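Local coordinates for protein Sso-CP2 metallo-carboxypetidase (Sulfolobus solfataricus, PDB 4MMO) that probably hydrolyses peptides as a zinc-dependent carboxypeptidase of the M20 family, at residues F88-E93 with I97-A102. Numbering follows the deposited sequence.
Sequences FSATIE and IYARGA
Thr-91 and Tyr-98 face each other as the hydrogen-bonded pair of a short antiparallel hairpin, and the two bonds between them are unequal. Tyr-98 N reaches Thr-91 O at 2.9 Å and fairly straight (158° at the hydrogen), whereas the return bond from Thr-91 N to Tyr-98 O is weak. The weakness is consistent with a G1 beta bulge, in which Ala-90 and Thr-91 both lie opposite Tyr-98, with Ala-90 in a left-handed backbone conformation (phi 53°).

The tightly packed part is small, buried and apolar. Ala-90 CB meets Ile-97 CG2 at 4.1 Å, while Ala-99 CB lies 3.8 Å from Ala-90 CA. Beyond the bulge, CE1 and CZ of Phe-88 rest on CB and CG of Arg-100, with CZ 4.0 Å from CG. An alanine in place of Phe-88 would probably strip CB and CG of Arg-100 of this apolar cover and open a gap beside them. Past the ring, the bent arginine chain carries its guanidinium to a salt bridge with Glu-413; the side chain of Arg-100 lies about 10 Å from the zinc ion.

The face that Thr-91 and Tyr-98 share, turned away from Ile-97, is looser, more polar and partly exposed. Here Tyr-98 turns its ring edge to the other backbone: CG lies anti to the carbonyl carbon (chi1 -73°), which swings CE1 to 3.4 Å from Glu-93 O, near the ring plane. Thr-91 OG1 donates to Ser-89 OG, which also bonds Ala-86 O.

Strand 96-98 is the middle of a three-stranded antiparallel sheet, between 91-93 and 414-416. Ile-97 packs against helix 3-12 and Ile-417 of helix 417-433, and the type II turn from Ala-99 to Ala-102 leads into helix 102-121.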
# COMPACT_ATOMS: atom_id res chain seq x y z
N PHE A 88 16.04 -20.73 -13.70
CA PHE A 88 16.37 -21.01 -15.09
C PHE A 88 17.37 -22.15 -15.25
O PHE A 88 18.04 -22.27 -16.27
CB PHE A 88 16.84 -19.74 -15.78
CG PHE A 88 15.78 -18.68 -15.85
CD1 PHE A 88 14.75 -18.76 -16.77
CD2 PHE A 88 15.80 -17.61 -14.96
CE1 PHE A 88 13.76 -17.80 -16.83
CE2 PHE A 88 14.81 -16.64 -15.01
CZ PHE A 88 13.79 -16.73 -15.95
N SER A 89 17.45 -23.02 -14.25
CA SER A 89 18.32 -24.19 -14.33
C SER A 89 17.74 -25.25 -15.26
O SER A 89 18.49 -26.01 -15.87
CB SER A 89 18.54 -24.78 -12.93
OG SER A 89 17.31 -25.09 -12.30
N ALA A 90 16.41 -25.29 -15.37
CA ALA A 90 15.72 -26.34 -16.13
C ALA A 90 16.18 -27.71 -15.63
O ALA A 90 16.50 -28.60 -16.42
CB ALA A 90 15.98 -26.20 -17.62
N THR A 91 16.23 -27.84 -14.32
CA THR A 91 16.67 -29.07 -13.68
C THR A 91 15.65 -30.17 -13.91
O THR A 91 14.44 -29.95 -13.80
CB THR A 91 16.83 -28.86 -12.16
OG1 THR A 91 17.90 -27.94 -11.92
CG2 THR A 91 17.12 -30.18 -11.45
N ILE A 92 16.15 -31.36 -14.24
CA ILE A 92 15.29 -32.54 -14.37
C ILE A 92 15.29 -33.31 -13.07
O ILE A 92 16.34 -33.69 -12.55
CB ILE A 92 15.76 -33.45 -15.52
CG1 ILE A 92 15.72 -32.70 -16.85
CG2 ILE A 92 14.88 -34.70 -15.60
CD1 ILE A 92 16.38 -33.42 -18.00
N GLU A 93 14.10 -33.55 -12.53
CA GLU A 93 13.95 -34.31 -11.30
C GLU A 93 12.52 -34.81 -11.19
O GLU A 93 11.57 -34.07 -11.43
CB GLU A 93 14.31 -33.45 -10.10
CG GLU A 93 14.37 -34.22 -8.78
CD GLU A 93 15.04 -33.44 -7.67
OE1 GLU A 93 15.53 -32.32 -7.93
OE2 GLU A 93 15.08 -33.95 -6.53
N ILE A 97 10.57 -31.13 -15.42
CA ILE A 97 11.53 -30.07 -15.68
C ILE A 97 11.15 -28.86 -14.84
O ILE A 97 10.01 -28.41 -14.90
CB ILE A 97 11.53 -29.65 -17.16
CG1 ILE A 97 11.77 -30.86 -18.06
CG2 ILE A 97 12.60 -28.59 -17.41
CD1 ILE A 97 11.52 -30.58 -19.52
N TYR A 98 12.11 -28.33 -14.08
CA TYR A 98 11.84 -27.21 -13.18
C TYR A 98 12.46 -25.92 -13.70
O TYR A 98 13.68 -25.73 -13.64
CB TYR A 98 12.36 -27.52 -11.78
CG TYR A 98 11.52 -28.53 -11.04
CD1 TYR A 98 11.74 -29.89 -11.19
CD2 TYR A 98 10.49 -28.13 -10.20
CE1 TYR A 98 10.97 -30.82 -10.53
CE2 TYR A 98 9.71 -29.05 -9.54
CZ TYR A 98 9.95 -30.39 -9.70
OH TYR A 98 9.18 -31.31 -9.03
N ALA A 99 11.61 -25.04 -14.21
CA ALA A 99 12.07 -23.74 -14.69
C ALA A 99 10.90 -22.78 -14.84
O ALA A 99 9.77 -23.19 -15.13
CB ALA A 99 12.78 -23.89 -16.02
N ARG A 100 11.16 -21.49 -14.62
CA ARG A 100 10.21 -20.46 -14.99
C ARG A 100 10.01 -20.54 -16.50
O ARG A 100 10.99 -20.58 -17.26
CB ARG A 100 10.72 -19.07 -14.59
CG ARG A 100 10.03 -17.88 -15.26
CD ARG A 100 8.53 -17.79 -14.92
NE ARG A 100 8.29 -17.17 -13.62
CZ ARG A 100 7.83 -17.79 -12.54
NH1 ARG A 100 7.54 -19.09 -12.55
NH2 ARG A 100 7.65 -17.10 -11.42
N GLY A 101 8.76 -20.58 -16.93
CA GLY A 101 8.43 -20.66 -18.35
C GLY A 101 8.16 -22.06 -18.87
O GLY A 101 7.90 -22.24 -20.06
N ALA A 102 8.21 -23.05 -17.99
CA ALA A 102 8.03 -24.43 -18.41
C ALA A 102 6.60 -24.67 -18.91
O ALA A 102 6.39 -25.28 -19.96
CB ALA A 102 8.37 -25.37 -17.27